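Local coordinates for trehalose-6-phosphate phosphatase (Candida albicans, PDB 5DXF), which belongs to glycosyltransferase family 20 and has, in its N-terminal portion, the two-lobed architecture of the GT-B clan, at residues A[231-239]-A[267-275]; A[418-428]-A[438-446]. All coordinates share one frame; numbering follows the deposited sequence.

Overall arrangement
Contact 1 (231-239 with 267-275) is complete in sequence before contact 2 (418-428 with 438-446) begins. Their centres are about 34 Å apart on opposite sides of the chain's centre, and even their nearest atoms stay about 9 Å apart. Contact 1 packs the short helix 235-238 against helix 262-274, beside the nine-stranded mixed sheet that includes strands 223-227 and 256-259. Contact 2 joins helix 415-424 and strand 428-430 to helix 439-447; that strand belongs to a separate three-stranded parallel sheet with 455-458 and 471-473. This split matches the two lobes of a GT-B fold. A weak hydrogen bond from Arg434, between the segments of contact 2, to Phe232 O links the two regions.

Contact 1 (A[231-239]-A[267-275]); sequences PFPSSEYFR and HFISCCARV
Phe232 turns one face of its ring to the edge of Phe268. The centroids lie 5.1 Å apart with the planes at 83°, which defines a T-shaped stack, and CZ of Phe232 comes within 3.5 Å of CD1 of Phe268. Phe268 CB adds a CH-pi contact over the Phe232 ring, whose other face is covered by CD of Pro233. At the edge of the same ring sits Cys271 SG, 3.8 Å from CE2 of Phe232. With chi1 at -81°, the sulfur is set anti to the carbonyl carbon of Cys271 and also reaches Phe238, approaching CB at 3.5 Å and meeting the ring obliquely. The edge of Phe238 goes on to Val275, CD2 to CG2 at 4.2 Å. His267 is used in two ways: Ser234 CB stands over its face, 4.1 Å from the ring centroid, while ND1, at the ring edge, donates a weak hydrogen bond to Phe232 O (3.3 Å, 155°). Met251 and Leu248 of helix 244-251 also touch this cluster, on Phe232 and Phe238 respectively. The arrangement seats the segment after strand 223-227 on the helix that follows strand 256-259, as expected within a Rossmann-like lobe of the GT-B fold.

Contact 2 (A[418-428]-A[438-446]); sequences YLALLRVADLA and NTTSLEFVI
Phe444 has the largest area buried in this contact, and its ring meets three parts of segment 418-428. Ala428 CB stands over the centre of one face, while Ala425 CB lies in the ring plane at the edge, 3.9 Å from CE1 of Phe444. The backbone of Leu427 approaches obliquely. CG of Phe444 is anti to the backbone N (chi1 168°), which carries the ring away from its own helix toward the turn that leads from helix 415-424 into strand 428-430.

Leu422 comes next in buried area. Its CD1 lies 3.9 Å from the backbone N of Phe444 and 4.0 Å from CB of Glu443, whereas its other methyl, CD2, is 4.3 Å from CB of Phe444. The branched end therefore rests on the backbone and the first side-chain carbons of the facing helix. Here the axes of 418-424 and 439-446 approach to 9.1 Å and cross at -67°.

Tyr418 brings polarity to the border of this apolar patch. Its hydroxyl OH is 3.2 Å from OE2 of Glu443, with the carboxylate oxygen near the plane of the ring, at its edge, and the ring and carboxylate planes 72° apart. A hydrogen bond there is plausible but not settled, since the hydroxyl proton has another acceptor within reach. Thr440 CG2 packs against the same OH at 3.3 Å, and Arg337 forms a cation-pi contact with the tyrosine ring.

The chemistry implies a buried, mainly hydrophobic interface divided in two: an apolar part made by Phe444, Leu422, Ala425 and Ala428, and a polar part where Tyr418 OH meets Thr440 and Glu443 OE2.

Contact 1 (A[231-239]-A[267-275])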
ATOM      1  N   PRO A 231      -6.916  -5.247   1.308  1.00 53.15           N
ATOM      2  CA  PRO A 231      -7.607  -6.211   2.159  1.00 55.31           C
ATOM      3  C   PRO A 231      -8.637  -7.031   1.401  1.00 49.67           C
ATOM      4  O   PRO A 231      -9.094  -6.618   0.356  1.00 48.74           O
ATOM      5  CB  PRO A 231      -8.320  -5.324   3.163  1.00 52.39           C
ATOM      6  CG  PRO A 231      -7.493  -4.107   3.231  1.00 51.53           C
ATOM      7  CD  PRO A 231      -6.962  -3.890   1.858  1.00 45.90           C
ATOM      8  N   PHE A 232      -8.970  -8.205   1.912  1.00 53.35           N
ATOM      9  CA  PHE A 232     -10.071  -8.974   1.357  1.00 53.92           C
ATOM     10  C   PHE A 232     -11.242  -8.985   2.315  1.00 54.26           C
ATOM     11  O   PHE A 232     -11.082  -9.219   3.504  1.00 51.11           O
ATOM     12  CB  PHE A 232      -9.673 -10.395   0.987  1.00 48.43           C
ATOM     13  CG  PHE A 232     -10.499 -10.972  -0.117  1.00 47.69           C
ATOM     14  CD1 PHE A 232     -10.148 -10.775  -1.426  1.00 42.81           C
ATOM     15  CD2 PHE A 232     -11.642 -11.689   0.161  1.00 53.78           C
ATOM     16  CE1 PHE A 232     -10.911 -11.287  -2.444  1.00 46.70           C
ATOM     17  CE2 PHE A 232     -12.413 -12.209  -0.848  1.00 46.68           C
ATOM     18  CZ  PHE A 232     -12.048 -12.004  -2.155  1.00 49.05           C
ATOM     19  N   PRO A 233     -12.475  -8.676   1.723  1.00 50.62           N
ATOM     20  CA  PRO A 233     -13.578  -8.584   2.690  1.00 55.33           C
ATOM     21  C   PRO A 233     -14.218  -9.905   3.082  1.00 52.30           C
ATOM     22  O   PRO A 233     -14.137 -10.861   2.332  1.00 44.49           O
ATOM     23  CB  PRO A 233     -14.591  -7.716   1.973  1.00 50.00           C
ATOM     24  CG  PRO A 233     -14.535  -8.205   0.589  1.00 50.64           C
ATOM     25  CD  PRO A 233     -13.090  -8.442   0.321  1.00 51.30           C
ATOM     26  N   SER A 234     -14.931  -9.906   4.200  1.00 55.89           N
ATOM     27  CA  SER A 234     -15.668 -11.052   4.711  1.00 48.19           C
ATOM     28  C   SER A 234     -16.773 -11.370   3.745  1.00 58.01           C
ATOM     29  O   SER A 234     -17.143 -10.537   2.939  1.00 54.40           O
ATOM     30  CB  SER A 234     -16.313 -10.698   6.037  1.00 20.00           C
ATOM     31  OG  SER A 234     -16.047 -11.666   7.017  1.00 20.00           O
ATOM     32  N   SER A 235     -17.258 -12.599   3.784  1.00 52.91           N
ATOM     33  CA  SER A 235     -18.254 -13.056   2.831  1.00 55.56           C
ATOM     34  C   SER A 235     -19.477 -12.146   2.860  1.00 45.09           C
ATOM     35  O   SER A 235     -20.126 -11.946   1.855  1.00 44.11           O
ATOM     36  CB  SER A 235     -18.641 -14.514   3.103  1.00 56.69           C
ATOM     37  OG  SER A 235     -18.846 -14.748   4.478  1.00 55.60           O
ATOM     38  N   GLU A 236     -19.791 -11.598   4.020  1.00 44.62           N
ATOM     39  CA  GLU A 236     -20.944 -10.735   4.153  1.00 47.31           C
ATOM     40  C   GLU A 236     -20.864  -9.507   3.274  1.00 52.12           C
ATOM     41  O   GLU A 236     -21.858  -9.109   2.698  1.00 60.10           O
ATOM     42  CB  GLU A 236     -21.066 -10.248   5.578  1.00 44.14           C
ATOM     43  CG  GLU A 236     -20.525 -11.185   6.616  1.00 43.25           C
ATOM     44  CD  GLU A 236     -21.260 -11.041   7.910  1.00 50.68           C
ATOM     45  OE1 GLU A 236     -22.297 -11.685   8.047  1.00 65.68           O
ATOM     46  OE2 GLU A 236     -20.823 -10.281   8.782  1.00 60.57           O
ATOM     47  N   TYR A 237     -19.691  -8.897   3.188  1.00 44.47           N
ATOM     48  CA  TYR A 237     -19.473  -7.739   2.334  1.00 38.96           C
ATOM     49  C   TYR A 237     -19.288  -8.139   0.877  1.00 48.74           C
ATOM     50  O   TYR A 237     -19.744  -7.439  -0.024  1.00 52.54           O
ATOM     51  CB  TYR A 237     -18.262  -6.942   2.822  1.00 51.01           C
ATOM     52  CG  TYR A 237     -18.637  -5.749   3.663  1.00 56.72           C
ATOM     53  CD1 TYR A 237     -18.976  -4.544   3.068  1.00 45.05           C
ATOM     54  CD2 TYR A 237     -18.665  -5.830   5.048  1.00 47.32           C
ATOM     55  CE1 TYR A 237     -19.327  -3.448   3.826  1.00 38.03           C
ATOM     56  CE2 TYR A 237     -19.016  -4.737   5.818  1.00 50.23           C
ATOM     57  CZ  TYR A 237     -19.345  -3.549   5.200  1.00 48.28           C
ATOM     58  OH  TYR A 237     -19.694  -2.460   5.962  1.00 57.18           O
ATOM     59  N   PHE A 238     -18.629  -9.271   0.652  1.00 47.65           N
ATOM     60  CA  PHE A 238     -18.310  -9.698  -0.703  1.00 39.59           C
ATOM     61  C   PHE A 238     -19.544 -10.129  -1.494  1.00 50.28           C
ATOM     62  O   PHE A 238     -19.573 -10.004  -2.721  1.00 50.14           O
ATOM     63  CB  PHE A 238     -17.286 -10.839  -0.677  1.00 36.88           C
ATOM     64  CG  PHE A 238     -16.723 -11.171  -2.028  1.00 44.56           C
ATOM     65  CD1 PHE A 238     -15.719 -10.392  -2.579  1.00 49.81           C
ATOM     66  CD2 PHE A 238     -17.205 -12.252  -2.750  1.00 51.11           C
ATOM     67  CE1 PHE A 238     -15.202 -10.685  -3.825  1.00 48.70           C
ATOM     68  CE2 PHE A 238     -16.691 -12.550  -3.998  1.00 52.26           C
ATOM     69  CZ  PHE A 238     -15.688 -11.764  -4.535  1.00 54.80           C
ATOM     70  N   ARG A 239     -20.562 -10.602  -0.796  1.00 48.66           N
ATOM     71  CA  ARG A 239     -21.790 -11.075  -1.413  1.00 56.07           C
ATOM     72  C   ARG A 239     -22.520  -9.960  -2.146  1.00 52.76           C
ATOM     73  O   ARG A 239     -23.291 -10.204  -3.055  1.00 52.55           O
ATOM     74  CB  ARG A 239     -22.699 -11.714  -0.367  1.00 57.79           C
ATOM     75  CG  ARG A 239     -22.240 -13.088   0.083  1.00 60.48           C
ATOM     76  CD  ARG A 239     -23.385 -14.066   0.233  1.00 57.66           C
ATOM     77  NE  ARG A 239     -24.319 -13.657   1.269  1.00 65.07           N
ATOM     78  CZ  ARG A 239     -24.074 -13.715   2.567  1.00 67.22           C
ATOM     79  NH1 ARG A 239     -22.917 -14.180   3.004  1.00 68.32           N
ATOM     80  NH2 ARG A 239     -24.991 -13.309   3.425  1.00 53.10           N
ATOM     81  N   HIS A 267     -10.982 -14.858   5.102  1.00 66.18           N
ATOM     82  CA  HIS A 267     -12.149 -14.287   4.434  1.00 54.55           C
ATOM     83  C   HIS A 267     -12.267 -14.752   2.988  1.00 56.35           C
ATOM     84  O   HIS A 267     -13.367 -15.031   2.508  1.00 59.25           O
ATOM     85  CB  HIS A 267     -12.102 -12.762   4.487  1.00 49.94           C
ATOM     86  CG  HIS A 267     -12.306 -12.204   5.861  1.00 53.25           C
ATOM     87  ND1 HIS A 267     -11.926 -10.928   6.210  1.00 57.46           N
ATOM     88  CD2 HIS A 267     -12.853 -12.754   6.970  1.00 56.25           C
ATOM     89  CE1 HIS A 267     -12.227 -10.715   7.479  1.00 56.61           C
ATOM     90  NE2 HIS A 267     -12.792 -11.805   7.962  1.00 56.77           N
ATOM     91  N   PHE A 268     -11.134 -14.829   2.295  1.00 48.59           N
ATOM     92  CA  PHE A 268     -11.134 -15.291   0.914  1.00 55.81           C
ATOM     93  C   PHE A 268     -11.561 -16.748   0.839  1.00 67.35           C
ATOM     94  O   PHE A 268     -12.361 -17.123  -0.019  1.00 64.02           O
ATOM     95  CB  PHE A 268      -9.758 -15.115   0.279  1.00 54.02           C
ATOM     96  CG  PHE A 268      -9.668 -15.646  -1.122  1.00 51.47           C
ATOM     97  CD1 PHE A 268     -10.145 -14.905  -2.187  1.00 38.68           C
ATOM     98  CD2 PHE A 268      -9.106 -16.887  -1.372  1.00 55.04           C
ATOM     99  CE1 PHE A 268     -10.066 -15.389  -3.475  1.00 46.94           C
ATOM    100  CE2 PHE A 268      -9.023 -17.377  -2.659  1.00 49.93           C
ATOM    101  CZ  PHE A 268      -9.504 -16.625  -3.712  1.00 48.24           C
ATOM    102  N   ILE A 269     -11.016 -17.563   1.739  1.00 59.55           N
ATOM    103  CA  ILE A 269     -11.383 -18.974   1.815  1.00 63.46           C
ATOM    104  C   ILE A 269     -12.881 -19.149   2.059  1.00 64.31           C
ATOM    105  O   ILE A 269     -13.560 -19.894   1.332  1.00 63.79           O
ATOM    106  CB  ILE A 269     -10.583 -19.690   2.921  1.00 65.11           C
ATOM    107  CG1 ILE A 269      -9.119 -19.822   2.493  1.00 65.73           C
ATOM    108  CG2 ILE A 269     -11.185 -21.048   3.230  1.00 64.30           C
ATOM    109  CD1 ILE A 269      -8.201 -20.280   3.582  1.00 59.67           C
ATOM    110  N   SER A 270     -13.403 -18.383   3.006  1.00 56.69           N
ATOM    111  CA  SER A 270     -14.815 -18.417   3.340  1.00 64.11           C
ATOM    112  C   SER A 270     -15.672 -18.004   2.169  1.00 61.93           C
ATOM    113  O   SER A 270     -16.691 -18.601   1.901  1.00 64.13           O
ATOM    114  CB  SER A 270     -15.092 -17.480   4.499  1.00 20.00           C
ATOM    115  OG  SER A 270     -15.937 -18.098   5.440  1.00 20.00           O
ATOM    116  N   CYS A 271     -15.243 -16.975   1.469  1.00 64.64           N
ATOM    117  CA  CYS A 271     -15.899 -16.540   0.236  1.00 67.06           C
ATOM    118  C   CYS A 271     -15.940 -17.641  -0.814  1.00 65.22           C
ATOM    119  O   CYS A 271     -16.982 -17.884  -1.424  1.00 68.30           O
ATOM    120  CB  CYS A 271     -15.195 -15.313  -0.344  1.00 62.37           C
ATOM    121  SG  CYS A 271     -15.653 -13.737   0.401  1.00 62.46           S
ATOM    122  N   CYS A 272     -14.804 -18.298  -1.028  1.00 63.20           N
ATOM    123  CA  CYS A 272     -14.718 -19.376  -2.006  1.00 74.36           C
ATOM    124  C   CYS A 272     -15.649 -20.531  -1.653  1.00 76.24           C
ATOM    125  O   CYS A 272     -16.239 -21.147  -2.540  1.00 57.27           O
ATOM    126  CB  CYS A 272     -13.278 -19.880  -2.130  1.00 67.74           C
ATOM    127  SG  CYS A 272     -12.199 -18.820  -3.116  1.00 67.80           S
ATOM    128  N   ALA A 273     -15.795 -20.824  -0.365  1.00 74.31           N
ATOM    129  CA  ALA A 273     -16.686 -21.914   0.026  1.00 62.03           C
ATOM    130  C   ALA A 273     -18.170 -21.524  -0.033  1.00 72.11           C
ATOM    131  O   ALA A 273     -19.023 -22.370  -0.302  1.00 68.30           O
ATOM    132  CB  ALA A 273     -16.331 -22.415   1.417  1.00 66.17           C
ATOM    133  N   ARG A 274     -18.486 -20.257   0.217  1.00 74.09           N
ATOM    134  CA  ARG A 274     -19.889 -19.841   0.324  1.00 62.30           C
ATOM    135  C   ARG A 274     -20.492 -19.372  -1.002  1.00 61.24           C
ATOM    136  O   ARG A 274     -21.578 -19.808  -1.380  1.00 63.13           O
ATOM    137  CB  ARG A 274     -20.037 -18.743   1.385  1.00 60.09           C
ATOM    138  CG  ARG A 274     -19.574 -19.169   2.770  1.00 53.60           C
ATOM    139  CD  ARG A 274     -20.401 -18.554   3.893  1.00 63.33           C
ATOM    140  NE  ARG A 274     -19.768 -18.794   5.187  1.00 64.05           N
ATOM    141  CZ  ARG A 274     -19.199 -17.852   5.932  1.00 71.95           C
ATOM    142  NH1 ARG A 274     -19.202 -16.590   5.529  1.00 70.34           N
ATOM    143  NH2 ARG A 274     -18.636 -18.169   7.090  1.00 79.86           N
ATOM    144  N   VAL A 275     -19.796 -18.480  -1.698  1.00 66.83           N
ATOM    145  CA  VAL A 275     -20.279 -17.969  -2.977  1.00 65.87           C
ATOM    146  C   VAL A 275     -20.160 -19.036  -4.068  1.00 62.61           C
ATOM    147  O   VAL A 275     -21.076 -19.227  -4.869  1.00 68.98           O
ATOM    148  CB  VAL A 275     -19.506 -16.703  -3.398  1.00 62.05           C
ATOM    149  CG1 VAL A 275     -19.988 -16.196  -4.741  1.00 52.35           C
ATOM    150  CG2 VAL A 275     -19.644 -15.623  -2.332  1.00 53.52           C
TER

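Contact 2 (A[418-428]-A[438-446])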
ATOM      1  N   TYR A 418      10.785  14.025   2.698  1.00 47.50           N
ATOM      2  CA  TYR A 418       9.971  13.035   3.392  1.00 52.76           C
ATOM      3  C   TYR A 418      10.794  12.259   4.410  1.00 51.93           C
ATOM      4  O   TYR A 418      10.406  12.146   5.579  1.00 40.41           O
ATOM      5  CB  TYR A 418       9.335  12.078   2.384  1.00 59.13           C
ATOM      6  CG  TYR A 418       8.604  10.910   3.008  1.00 62.10           C
ATOM      7  CD1 TYR A 418       7.441  11.103   3.740  1.00 56.04           C
ATOM      8  CD2 TYR A 418       9.071   9.610   2.852  1.00 63.26           C
ATOM      9  CE1 TYR A 418       6.769  10.039   4.308  1.00 63.16           C
ATOM     10  CE2 TYR A 418       8.403   8.539   3.415  1.00 63.91           C
ATOM     11  CZ  TYR A 418       7.253   8.761   4.141  1.00 60.73           C
ATOM     12  OH  TYR A 418       6.585   7.702   4.704  1.00 58.80           O
ATOM     13  N   LEU A 419      11.929  11.729   3.966  1.00 55.75           N
ATOM     14  CA  LEU A 419      12.824  10.992   4.854  1.00 47.29           C
ATOM     15  C   LEU A 419      13.349  11.869   5.983  1.00 47.20           C
ATOM     16  O   LEU A 419      13.466  11.415   7.125  1.00 46.25           O
ATOM     17  CB  LEU A 419      13.994  10.407   4.068  1.00 45.86           C
ATOM     18  CG  LEU A 419      13.595   9.378   3.013  1.00 53.86           C
ATOM     19  CD1 LEU A 419      14.824   8.694   2.452  1.00 54.97           C
ATOM     20  CD2 LEU A 419      12.634   8.361   3.602  1.00 62.89           C
ATOM     21  N   ALA A 420      13.672  13.119   5.656  1.00 40.06           N
ATOM     22  CA  ALA A 420      14.008  14.110   6.672  1.00 47.77           C
ATOM     23  C   ALA A 420      12.907  14.136   7.711  1.00 48.13           C
ATOM     24  O   ALA A 420      13.154  13.892   8.885  1.00 53.41           O
ATOM     25  CB  ALA A 420      14.179  15.484   6.063  1.00 46.67           C
ATOM     26  N   LEU A 421      11.689  14.426   7.255  1.00 46.68           N
ATOM     27  CA  LEU A 421      10.508  14.468   8.117  1.00 49.59           C
ATOM     28  C   LEU A 421      10.399  13.253   9.046  1.00 38.09           C
ATOM     29  O   LEU A 421      10.140  13.403  10.243  1.00 39.72           O
ATOM     30  CB  LEU A 421       9.238  14.597   7.265  1.00 44.13           C
ATOM     31  CG  LEU A 421       8.943  15.983   6.674  1.00 43.38           C
ATOM     32  CD1 LEU A 421       7.861  15.904   5.606  1.00 39.39           C
ATOM     33  CD2 LEU A 421       8.546  16.958   7.771  1.00 35.58           C
ATOM     34  N   LEU A 422      10.609  12.059   8.503  1.00 40.10           N
ATOM     35  CA  LEU A 422      10.561  10.854   9.325  1.00 41.40           C
ATOM     36  C   LEU A 422      11.679  10.833  10.367  1.00 52.23           C
ATOM     37  O   LEU A 422      11.448  10.463  11.518  1.00 48.37           O
ATOM     38  CB  LEU A 422      10.636   9.600   8.454  1.00 35.44           C
ATOM     39  CG  LEU A 422       9.422   9.343   7.559  1.00 54.09           C
ATOM     40  CD1 LEU A 422       9.570   8.028   6.812  1.00 46.85           C
ATOM     41  CD2 LEU A 422       8.133   9.361   8.371  1.00 42.18           C
ATOM     42  N   ARG A 423      12.883  11.240   9.973  1.00 53.12           N
ATOM     43  CA  ARG A 423      14.016  11.244  10.896  1.00 53.25           C
ATOM     44  C   ARG A 423      13.870  12.267  12.031  1.00 50.90           C
ATOM     45  O   ARG A 423      14.187  11.960  13.179  1.00 60.33           O
ATOM     46  CB  ARG A 423      15.323  11.493  10.136  1.00 54.09           C
ATOM     47  CG  ARG A 423      15.972  10.231   9.581  1.00 56.02           C
ATOM     48  CD  ARG A 423      17.338  10.525   8.984  1.00 58.79           C
ATOM     49  NE  ARG A 423      18.255  11.074   9.978  1.00 75.91           N
ATOM     50  CZ  ARG A 423      19.422  11.642   9.693  1.00 58.85           C
ATOM     51  NH1 ARG A 423      19.825  11.742   8.433  1.00 59.79           N
ATOM     52  NH2 ARG A 423      20.186  12.114  10.668  1.00 55.80           N
ATOM     53  N   VAL A 424      13.388  13.471  11.727  1.00 47.25           N
ATOM     54  CA  VAL A 424      13.251  14.502  12.758  1.00 51.00           C
ATOM     55  C   VAL A 424      12.082  14.189  13.695  1.00 49.98           C
ATOM     56  O   VAL A 424      11.970  14.759  14.780  1.00 37.44           O
ATOM     57  CB  VAL A 424      13.040  15.916  12.146  1.00 62.32           C
ATOM     58  CG1 VAL A 424      13.236  17.013  13.200  1.00 71.11           C
ATOM     59  CG2 VAL A 424      13.983  16.150  10.973  1.00 63.28           C
ATOM     60  N   ALA A 425      11.216  13.272  13.278  1.00 41.35           N
ATOM     61  CA  ALA A 425      10.014  12.955  14.044  1.00 47.09           C
ATOM     62  C   ALA A 425      10.312  12.441  15.452  1.00 56.99           C
ATOM     63  O   ALA A 425      11.164  11.570  15.643  1.00 55.39           O
ATOM     64  CB  ALA A 425       9.178  11.942  13.294  1.00 47.02           C
ATOM     65  N   ASP A 426       9.627  13.001  16.437  1.00 53.27           N
ATOM     66  CA  ASP A 426       9.676  12.496  17.788  1.00 52.07           C
ATOM     67  C   ASP A 426       8.572  11.467  18.004  1.00 56.54           C
ATOM     68  O   ASP A 426       8.561  10.748  18.987  1.00 51.63           O
ATOM     69  CB  ASP A 426       9.547  13.644  18.788  1.00 58.63           C
ATOM     70  CG  ASP A 426      10.670  14.664  18.662  1.00 69.53           C
ATOM     71  OD1 ASP A 426      11.826  14.347  19.015  1.00 60.68           O
ATOM     72  OD2 ASP A 426      10.391  15.791  18.215  1.00 57.72           O
ATOM     73  N   LEU A 427       7.635  11.416  17.068  1.00 63.54           N
ATOM     74  CA  LEU A 427       6.538  10.463  17.122  1.00 58.89           C
ATOM     75  C   LEU A 427       6.051  10.084  15.736  1.00 56.92           C
ATOM     76  O   LEU A 427       6.123  10.867  14.812  1.00 60.98           O
ATOM     77  CB  LEU A 427       5.375  11.045  17.915  1.00 20.00           C
ATOM     78  CG  LEU A 427       4.496  10.094  18.715  1.00 20.00           C
ATOM     79  CD1 LEU A 427       3.101  10.651  18.858  1.00 20.00           C
ATOM     80  CD2 LEU A 427       4.439   8.716  18.097  1.00 20.00           C
ATOM     81  N   ALA A 428       5.536   8.879  15.607  1.00 44.55           N
ATOM     82  CA  ALA A 428       4.844   8.475  14.418  1.00 48.34           C
ATOM     83  C   ALA A 428       3.504   7.963  14.885  1.00 63.79           C
ATOM     84  O   ALA A 428       3.434   7.252  15.863  1.00 58.71           O
ATOM     85  CB  ALA A 428       5.608   7.392  13.704  1.00 42.02           C
ATOM     86  N   ASN A 438       0.902  -0.802   5.967  1.00 56.52           N
ATOM     87  CA  ASN A 438       1.352   0.572   6.140  1.00 55.02           C
ATOM     88  C   ASN A 438       2.864   0.677   5.967  1.00 54.67           C
ATOM     89  O   ASN A 438       3.629   0.366   6.880  1.00 56.35           O
ATOM     90  CB  ASN A 438       0.936   1.108   7.510  1.00 61.05           C
ATOM     91  CG  ASN A 438       1.091   2.613   7.617  1.00 66.58           C
ATOM     92  OD1 ASN A 438       2.115   3.114   8.083  1.00 61.43           O
ATOM     93  ND2 ASN A 438       0.073   3.344   7.178  1.00 61.55           N
ATOM     94  N   THR A 439       3.281   1.112   4.783  1.00 51.61           N
ATOM     95  CA  THR A 439       4.692   1.257   4.441  1.00 57.26           C
ATOM     96  C   THR A 439       5.381   2.322   5.297  1.00 55.42           C
ATOM     97  O   THR A 439       6.538   2.164   5.718  1.00 60.49           O
ATOM     98  CB  THR A 439       4.846   1.618   2.946  1.00 63.65           C
ATOM     99  OG1 THR A 439       4.310   0.561   2.139  1.00 57.18           O
ATOM    100  CG2 THR A 439       6.301   1.841   2.582  1.00 63.00           C
ATOM    101  N   THR A 440       4.648   3.400   5.557  1.00 55.19           N
ATOM    102  CA  THR A 440       5.159   4.555   6.285  1.00 54.02           C
ATOM    103  C   THR A 440       5.687   4.192   7.673  1.00 49.70           C
ATOM    104  O   THR A 440       6.692   4.742   8.119  1.00 54.41           O
ATOM    105  CB  THR A 440       4.067   5.639   6.423  1.00 51.29           C
ATOM    106  OG1 THR A 440       3.613   6.025   5.120  1.00 67.74           O
ATOM    107  CG2 THR A 440       4.601   6.865   7.153  1.00 49.17           C
ATOM    108  N   SER A 441       5.017   3.262   8.348  1.00 46.23           N
ATOM    109  CA  SER A 441       5.447   2.829   9.675  1.00 48.29           C
ATOM    110  C   SER A 441       6.810   2.146   9.622  1.00 51.22           C
ATOM    111  O   SER A 441       7.698   2.451  10.421  1.00 47.03           O
ATOM    112  CB  SER A 441       4.410   1.889  10.294  1.00 51.79           C
ATOM    113  OG  SER A 441       4.126   0.802   9.432  1.00 45.42           O
ATOM    114  N   LEU A 442       6.965   1.225   8.677  1.00 52.03           N
ATOM    115  CA  LEU A 442       8.222   0.513   8.478  1.00 53.42           C
ATOM    116  C   LEU A 442       9.359   1.480   8.144  1.00 60.84           C
ATOM    117  O   LEU A 442      10.430   1.447   8.772  1.00 50.99           O
ATOM    118  CB  LEU A 442       8.065  -0.528   7.369  1.00 54.80           C
ATOM    119  CG  LEU A 442       6.873  -1.483   7.474  1.00 60.15           C
ATOM    120  CD1 LEU A 442       6.748  -2.331   6.214  1.00 48.46           C
ATOM    121  CD2 LEU A 442       6.998  -2.367   8.704  1.00 53.24           C
ATOM    122  N   GLU A 443       9.116   2.342   7.158  1.00 50.32           N
ATOM    123  CA  GLU A 443      10.085   3.371   6.781  1.00 52.20           C
ATOM    124  C   GLU A 443      10.482   4.242   7.974  1.00 48.10           C
ATOM    125  O   GLU A 443      11.658   4.566   8.154  1.00 39.45           O
ATOM    126  CB  GLU A 443       9.527   4.243   5.656  1.00 51.35           C
ATOM    127  CG  GLU A 443       9.790   3.689   4.267  1.00 59.81           C
ATOM    128  CD  GLU A 443       8.841   4.240   3.221  1.00 61.44           C
ATOM    129  OE1 GLU A 443       9.052   3.962   2.021  1.00 56.06           O
ATOM    130  OE2 GLU A 443       7.880   4.943   3.598  1.00 58.01           O
ATOM    131  N   PHE A 444       9.494   4.608   8.785  1.00 44.05           N
ATOM    132  CA  PHE A 444       9.728   5.388   9.996  1.00 47.57           C
ATOM    133  C   PHE A 444      10.642   4.644  10.964  1.00 53.37           C
ATOM    134  O   PHE A 444      11.580   5.228  11.521  1.00 41.53           O
ATOM    135  CB  PHE A 444       8.400   5.721  10.679  1.00 38.30           C
ATOM    136  CG  PHE A 444       8.547   6.260  12.076  1.00 38.07           C
ATOM    137  CD1 PHE A 444       8.828   7.601  12.291  1.00 26.34           C
ATOM    138  CD2 PHE A 444       8.394   5.427  13.177  1.00 36.53           C
ATOM    139  CE1 PHE A 444       8.959   8.102  13.576  1.00 34.89           C
ATOM    140  CE2 PHE A 444       8.526   5.918  14.464  1.00 34.62           C
ATOM    141  CZ  PHE A 444       8.807   7.259  14.664  1.00 41.59           C
ATOM    142  N   VAL A 445      10.359   3.359  11.168  1.00 51.24           N
ATOM    143  CA  VAL A 445      11.165   2.543  12.068  1.00 49.53           C
ATOM    144  C   VAL A 445      12.613   2.501  11.586  1.00 62.03           C
ATOM    145  O   VAL A 445      13.540   2.609  12.393  1.00 51.34           O
ATOM    146  CB  VAL A 445      10.610   1.105  12.199  1.00 50.65           C
ATOM    147  CG1 VAL A 445      11.582   0.225  12.960  1.00 55.02           C
ATOM    148  CG2 VAL A 445       9.261   1.118  12.900  1.00 51.45           C
ATOM    149  N   ILE A 446      12.810   2.362  10.275  1.00 53.10           N
ATOM    150  CA  ILE A 446      14.166   2.433   9.727  1.00 50.04           C
ATOM    151  C   ILE A 446      14.805   3.788  10.034  1.00 58.51           C
ATOM    152  O   ILE A 446      15.959   3.867  10.469  1.00 57.30           O
ATOM    153  CB  ILE A 446      14.200   2.217   8.198  1.00 54.92           C
ATOM    154  CG1 ILE A 446      13.795   0.791   7.834  1.00 51.36           C
ATOM    155  CG2 ILE A 446      15.587   2.517   7.651  1.00 53.81           C
ATOM    156  CD1 ILE A 446      13.900   0.516   6.357  1.00 51.91           C
TER
HETATM  157  O   HOH W   1       4.166   6.278   2.790  1.00 69.38           O